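Local coordinates for protein single domain haemoglobin (Campylobacter jejuni, PDB 2WY4) that binds heme b and, like related globins, probably binds oxygen and may use it to oxidise nitric oxide, at residues A63-M73 against W119-Y130. Numbering follows the deposited sequence. Where two conformers were deposited one is given.
With HEM (protoporphyrin IX containing Fe), chain B.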
loop_
_atom_site.group_PDB
_atom_site.type_symbol
_atom_site.label_atom_id
_atom_site.label_comp_id
_atom_site.label_asym_id
_atom_site.label_seq_id
_atom_site.Cartn_x
_atom_site.Cartn_y
_atom_site.Cartn_z
ATOM N N ALA A 63 -1.043 3.770 -7.405
ATOM C CA ALA A 63 -2.146 2.830 -7.591
ATOM C C ALA A 63 -3.483 3.588 -7.711
ATOM O O ALA A 63 -4.320 3.277 -8.551
ATOM C CB ALA A 63 -2.184 1.851 -6.425
ATOM N N ALA A 64 -3.687 4.570 -6.851
ATOM C CA ALA A 64 -4.939 5.337 -6.898
ATOM C C ALA A 64 -5.099 6.036 -8.252
ATOM O O ALA A 64 -6.172 6.047 -8.833
ATOM C CB ALA A 64 -4.987 6.342 -5.741
ATOM N N LYS A 65 -4.012 6.613 -8.760
ATOM C CA LYS A 65 -4.042 7.243 -10.076
ATOM C C LYS A 65 -4.416 6.279 -11.180
ATOM O O LYS A 65 -5.079 6.666 -12.140
ATOM C CB LYS A 65 -2.669 7.823 -10.438
ATOM C CG LYS A 65 -2.245 9.084 -9.690
ATOM C CD LYS A 65 -0.741 9.414 -9.911
ATOM C CE LYS A 65 -0.341 9.434 -11.367
ATOM N NZ LYS A 65 -0.844 10.575 -12.175
ATOM N N ASN A 66 -4.024 5.025 -11.024
ATOM C CA ASN A 66 -4.253 4.028 -12.057
ATOM C C ASN A 66 -5.292 2.992 -11.677
ATOM O O ASN A 66 -5.338 1.893 -12.243
ATOM C CB ASN A 66 -2.925 3.342 -12.411
ATOM C CG ASN A 66 -1.924 4.302 -13.026
ATOM O OD1 ASN A 66 -0.928 4.691 -12.387
ATOM N ND2 ASN A 66 -2.209 4.713 -14.255
ATOM N N ILE A 67 -6.154 3.358 -10.739
ATOM C CA ILE A 67 -7.069 2.335 -10.204
ATOM C C ILE A 67 -8.020 1.692 -11.245
ATOM O O ILE A 67 -8.400 0.537 -11.106
ATOM C CB ILE A 67 -7.850 2.876 -9.022
ATOM C CG1 ILE A 67 -8.511 1.715 -8.246
ATOM C CG2 ILE A 67 -8.877 3.883 -9.504
ATOM C CD1 ILE A 67 -7.522 0.702 -7.721
ATOM N N GLU A 68 -8.353 2.421 -12.306
ATOM C CA GLU A 68 -9.205 1.884 -13.378
ATOM C C GLU A 68 -8.452 0.916 -14.284
ATOM O O GLU A 68 -9.061 0.124 -14.995
ATOM C CB GLU A 68 -9.745 3.022 -14.238
ATOM C CG GLU A 68 -10.748 3.894 -13.518
ATOM C CD GLU A 68 -11.192 5.072 -14.364
ATOM O OE1 GLU A 68 -10.516 6.121 -14.324
ATOM O OE2 GLU A 68 -12.200 4.950 -15.096
ATOM N N ASN A 69 -7.123 1.003 -14.299
ATOM C CA ASN A 69 -6.322 0.114 -15.133
ATOM C C ASN A 69 -4.928 -0.026 -14.547
ATOM O O ASN A 69 -4.021 0.755 -14.892
ATOM C CB ASN A 69 -6.258 0.661 -16.560
ATOM C CG ASN A 69 -5.507 -0.244 -17.510
ATOM O OD1 ASN A 69 -5.253 0.127 -18.684
ATOM N ND2 ASN A 69 -5.146 -1.435 -17.036
ATOM N N LEU A 70 -4.765 -1.012 -13.667
ATOM C CA LEU A 70 -3.505 -1.181 -12.955
ATOM C C LEU A 70 -2.347 -1.561 -13.874
ATOM O O LEU A 70 -1.193 -1.428 -13.477
ATOM C CB LEU A 70 -3.656 -2.165 -11.792
ATOM C CG LEU A 70 -4.615 -1.737 -10.678
ATOM C CD1 LEU A 70 -4.718 -2.853 -9.638
ATOM C CD2 LEU A 70 -4.192 -0.431 -10.025
ATOM N N GLU A 71 -2.637 -1.998 -15.101
ATOM C CA GLU A 71 -1.576 -2.289 -16.055
ATOM C C GLU A 71 -0.725 -1.068 -16.310
ATOM O O GLU A 71 0.402 -1.214 -16.726
ATOM C CB GLU A 71 -2.141 -2.754 -17.399
ATOM C CG GLU A 71 -2.692 -4.151 -17.361
ATOM C CD GLU A 71 -1.622 -5.174 -17.057
ATOM O OE1 GLU A 71 -0.421 -4.911 -17.344
ATOM O OE2 GLU A 71 -1.969 -6.249 -16.523
ATOM N N ASN A 72 -1.296 0.134 -16.142
ATOM C CA ASN A 72 -0.554 1.381 -16.375
ATOM C C ASN A 72 0.391 1.716 -15.277
ATOM O O ASN A 72 0.979 2.795 -15.293
ATOM C CB ASN A 72 -1.474 2.559 -16.625
ATOM C CG ASN A 72 -2.111 2.496 -17.984
ATOM O OD1 ASN A 72 -1.601 1.797 -18.871
ATOM N ND2 ASN A 72 -3.248 3.199 -18.160
ATOM N N MET A 73 0.561 0.811 -14.308
ATOM C CA MET A 73 1.647 0.959 -13.349
ATOM C C MET A 73 2.551 -0.258 -13.357
ATOM O O MET A 73 3.371 -0.416 -12.461
ATOM C CB MET A 73 1.188 1.286 -11.940
ATOM C CG MET A 73 0.451 0.184 -11.252
ATOM S SD MET A 73 -0.021 0.706 -9.584
ATOM C CE MET A 73 -0.675 -0.773 -8.873
ATOM N N TRP A 119 -11.797 1.902 -0.400
ATOM C CA TRP A 119 -10.384 1.533 -0.175
ATOM C C TRP A 119 -10.214 0.051 0.097
ATOM O O TRP A 119 -9.212 -0.550 -0.273
ATOM C CB TRP A 119 -9.811 2.365 0.988
ATOM C CG TRP A 119 -9.254 3.685 0.463
ATOM C CD1 TRP A 119 -9.833 4.932 0.502
ATOM C CD2 TRP A 119 -8.077 3.830 -0.330
ATOM N NE1 TRP A 119 -9.044 5.847 -0.165
ATOM C CE2 TRP A 119 -7.979 5.180 -0.708
ATOM C CE3 TRP A 119 -7.091 2.942 -0.768
ATOM C CZ2 TRP A 119 -6.906 5.669 -1.439
ATOM C CZ3 TRP A 119 -6.042 3.425 -1.503
ATOM C CH2 TRP A 119 -5.974 4.762 -1.853
ATOM N N GLU A 120 -11.215 -0.560 0.728
ATOM C CA GLU A 120 -11.152 -2.002 0.973
ATOM C C GLU A 120 -11.121 -2.726 -0.376
ATOM O O GLU A 120 -10.315 -3.632 -0.618
ATOM C CB GLU A 120 -12.369 -2.504 1.753
ATOM C CG GLU A 120 -12.489 -1.945 3.145
ATOM C CD GLU A 120 -13.621 -2.598 3.918
ATOM O OE1 GLU A 120 -14.447 -3.299 3.291
ATOM O OE2 GLU A 120 -13.667 -2.414 5.145
ATOM N N VAL A 121 -12.014 -2.311 -1.268
ATOM C CA VAL A 121 -12.078 -2.890 -2.599
ATOM C C VAL A 121 -10.798 -2.614 -3.426
ATOM O O VAL A 121 -10.233 -3.521 -4.068
ATOM C CB VAL A 121 -13.329 -2.364 -3.326
ATOM C CG1 VAL A 121 -13.368 -2.812 -4.745
ATOM C CG2 VAL A 121 -14.608 -2.843 -2.616
ATOM N N ALA A 122 -10.368 -1.365 -3.433
ATOM C CA ALA A 122 -9.182 -0.994 -4.182
ATOM C C ALA A 122 -7.984 -1.756 -3.682
ATOM O O ALA A 122 -7.187 -2.219 -4.480
ATOM C CB ALA A 122 -8.914 0.486 -4.084
ATOM N N TYR A 123 -7.820 -1.833 -2.369
ATOM C CA TYR A 123 -6.667 -2.553 -1.845
ATOM C C TYR A 123 -6.647 -4.004 -2.327
ATOM O O TYR A 123 -5.624 -4.540 -2.702
ATOM C CB TYR A 123 -6.562 -2.511 -0.313
ATOM C CG TYR A 123 -5.326 -3.279 0.140
ATOM C CD1 TYR A 123 -4.066 -2.671 0.088
ATOM C CD2 TYR A 123 -5.390 -4.610 0.467
ATOM C CE1 TYR A 123 -2.950 -3.341 0.411
ATOM C CE2 TYR A 123 -4.260 -5.299 0.822
ATOM C CZ TYR A 123 -3.027 -4.676 0.760
ATOM O OH TYR A 123 -1.887 -5.380 1.092
ATOM N N GLY A 124 -7.806 -4.661 -2.311
ATOM C CA GLY A 124 -7.814 -6.014 -2.784
ATOM C C GLY A 124 -7.285 -6.109 -4.199
ATOM O O GLY A 124 -6.532 -7.025 -4.525
ATOM N N LYS A 125 -7.682 -5.168 -5.049
ATOM C CA LYS A 125 -7.252 -5.189 -6.430
ATOM C C LYS A 125 -5.756 -4.887 -6.593
ATOM O O LYS A 125 -5.068 -5.516 -7.387
ATOM C CB LYS A 125 -8.068 -4.196 -7.239
ATOM C CG LYS A 125 -9.523 -4.592 -7.386
ATOM C CD LYS A 125 -10.328 -3.485 -8.013
ATOM C CE LYS A 125 -11.801 -3.856 -8.169
ATOM N NZ LYS A 125 -12.494 -2.914 -9.089
ATOM N N ILE A 126 -5.263 -3.924 -5.830
ATOM C CA ILE A 126 -3.866 -3.500 -5.880
ATOM C C ILE A 126 -2.994 -4.645 -5.384
ATOM O O ILE A 126 -2.010 -5.023 -6.004
ATOM C CB ILE A 126 -3.710 -2.266 -5.002
ATOM C CG1 ILE A 126 -4.443 -1.089 -5.593
ATOM C CG2 ILE A 126 -2.244 -1.904 -4.870
ATOM C CD1 ILE A 126 -4.632 0.040 -4.616
ATOM N N ALA A 127 -3.410 -5.257 -4.287
ATOM C CA ALA A 127 -2.681 -6.372 -3.745
ATOM C C ALA A 127 -2.583 -7.500 -4.747
ATOM O O ALA A 127 -1.531 -8.096 -4.883
ATOM C CB ALA A 127 -3.302 -6.857 -2.457
ATOM N N LYS A 128 -3.689 -7.817 -5.413
ATOM C CA LYS A 128 -3.677 -8.887 -6.390
ATOM C C LYS A 128 -2.678 -8.602 -7.510
ATOM O O LYS A 128 -1.983 -9.498 -7.977
ATOM C CB LYS A 128 -5.078 -9.087 -6.971
ATOM C CG LYS A 128 -5.105 -10.066 -8.142
ATOM C CD LYS A 128 -6.533 -10.262 -8.627
ATOM C CE LYS A 128 -6.701 -11.528 -9.439
ATOM N NZ LYS A 128 -5.708 -11.674 -10.499
ATOM N N PHE A 129 -2.631 -7.348 -7.964
ATOM C CA PHE A 129 -1.677 -6.974 -9.007
ATOM C C PHE A 129 -0.223 -7.220 -8.580
ATOM O O PHE A 129 0.565 -7.786 -9.359
ATOM C CB PHE A 129 -1.899 -5.513 -9.384
ATOM C CG PHE A 129 -1.203 -5.085 -10.640
ATOM C CD1 PHE A 129 -1.643 -5.488 -11.872
ATOM C CD2 PHE A 129 -0.086 -4.278 -10.568
ATOM C CE1 PHE A 129 -1.011 -5.075 -13.027
ATOM C CE2 PHE A 129 0.584 -3.887 -11.717
ATOM C CZ PHE A 129 0.126 -4.287 -12.940
ATOM N N TYR A 130 0.127 -6.825 -7.359
ATOM C CA TYR A 130 1.472 -7.064 -6.842
ATOM C C TYR A 130 1.734 -8.561 -6.654
ATOM O O TYR A 130 2.771 -9.098 -7.091
ATOM C CB TYR A 130 1.672 -6.374 -5.498
ATOM C CG TYR A 130 2.092 -4.923 -5.558
ATOM C CD1 TYR A 130 1.201 -3.945 -5.919
ATOM C CD2 TYR A 130 3.399 -4.547 -5.229
ATOM C CE1 TYR A 130 1.572 -2.622 -5.967
ATOM C CE2 TYR A 130 3.779 -3.237 -5.296
ATOM C CZ TYR A 130 2.885 -2.263 -5.661
ATOM O OH TYR A 130 3.347 -0.968 -5.722
HETATM C CHA HEM B . 9.390 -1.950 0.111
HETATM C CHB HEM B . 5.133 -0.732 -1.767
HETATM C CHC HEM B . 3.143 -4.579 0.346
HETATM C CHD HEM B . 7.284 -5.402 2.741
HETATM C C1A HEM B . 8.457 -1.338 -0.637
HETATM C C2A HEM B . 8.645 -0.202 -1.488
HETATM C C3A HEM B . 7.460 0.166 -2.010
HETATM C C4A HEM B . 6.486 -0.763 -1.468
HETATM C CMA HEM B . 7.203 1.318 -2.993
HETATM C CAA HEM B . 10.015 0.468 -1.757
HETATM C CBA HEM B . 10.974 -0.480 -2.480
HETATM C CGA HEM B . 11.039 -0.397 -3.970
HETATM O O1A HEM B . 10.556 0.605 -4.561
HETATM O O2A HEM B . 11.655 -1.344 -4.577
HETATM C C1B HEM B . 4.220 -1.653 -1.329
HETATM C C2B HEM B . 2.847 -1.678 -1.685
HETATM C C3B HEM B . 2.293 -2.753 -1.100
HETATM C C4B HEM B . 3.303 -3.429 -0.363
HETATM C CMB HEM B . 2.142 -0.609 -2.511
HETATM C CAB HEM B . 0.836 -3.233 -1.106
HETATM C CBB HEM B . 0.112 -3.255 -2.210
HETATM C C1C HEM B . 4.078 -5.193 1.146
HETATM C C2C HEM B . 3.949 -6.376 1.921
HETATM C C3C HEM B . 5.079 -6.558 2.572
HETATM C C4C HEM B . 5.985 -5.479 2.272
HETATM C CMC HEM B . 2.715 -7.293 1.911
HETATM C CAC HEM B . 5.383 -7.706 3.520
HETATM C CBC HEM B . 5.689 -7.433 4.795
HETATM C C1D HEM B . 8.219 -4.530 2.219
HETATM C C2D HEM B . 9.554 -4.490 2.680
HETATM C C3D HEM B . 10.247 -3.440 1.887
HETATM C C4D HEM B . 9.241 -2.952 1.002
HETATM C CMD HEM B . 10.160 -5.365 3.755
HETATM C CAD HEM B . 11.684 -2.961 1.996
HETATM C CBD HEM B . 11.687 -1.609 2.703
HETATM C CGD HEM B . 13.042 -1.162 3.163
HETATM O O1D HEM B . 13.131 -0.714 4.312
HETATM O O2D HEM B . 13.994 -1.242 2.340
HETATM N NA HEM B . 7.120 -1.675 -0.621
HETATM N NB HEM B . 4.484 -2.739 -0.534
HETATM N NC HEM B . 5.338 -4.660 1.373
HETATM N ND HEM B . 8.038 -3.597 1.225
HETATM FE FE HEM B . 6.255 -3.172 0.345
#
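Ala63, Ile67 and Leu70 lie against Ile126, Ala122 and Phe129 respectively: the end of helix 51-65 points across helix 113-139, with CA atoms 6.8 Å apart at Ala63 and Ile126, and the type I turn Asn66-Asn69 sends the chain back toward Phe129. No hydrogen bond joins the segments; the contact is mainly apolar. Ala63, small enough to let the backbones approach, sets its CB 3.5 Å from Ile126 CD1. In Ile67, CG1 lies anti to the backbone N (chi1 -165°) and the bend at chi2 turns CD1 onto Ala122 CB at 3.9 Å, crossing the Ile126 side chain at about a right angle. Leu70 CB sits over one face of the Phe129 ring, a CH-pi contact 4.0 Å from the centroid, while CD1 reaches the Lys125 carbonyl. Leu70 O, held by Met73 N, lies 3.2 Å from Phe129 CZ. The ring edge meets Glu71 OE2 near its plane, carboxylate and ring turned 78° apart; the carboxylate's stronger partner is Arg74, through a salt bridge. Met73, extended beyond CG, slides along Phe129 and brings its slim, flexible CE end to Phe129 CD2 at 3.9 Å and Tyr130 CE1 at 4.1 Å. Behind this layer, Ile126 CG2 touches heme CBB, and Tyr130 lays a ring face over the same vinyl carbon, near the axial ligand His84. Such packing of the last long helix against the helix E end and the E-F turn, backing the heme pocket, belongs to the globin fold.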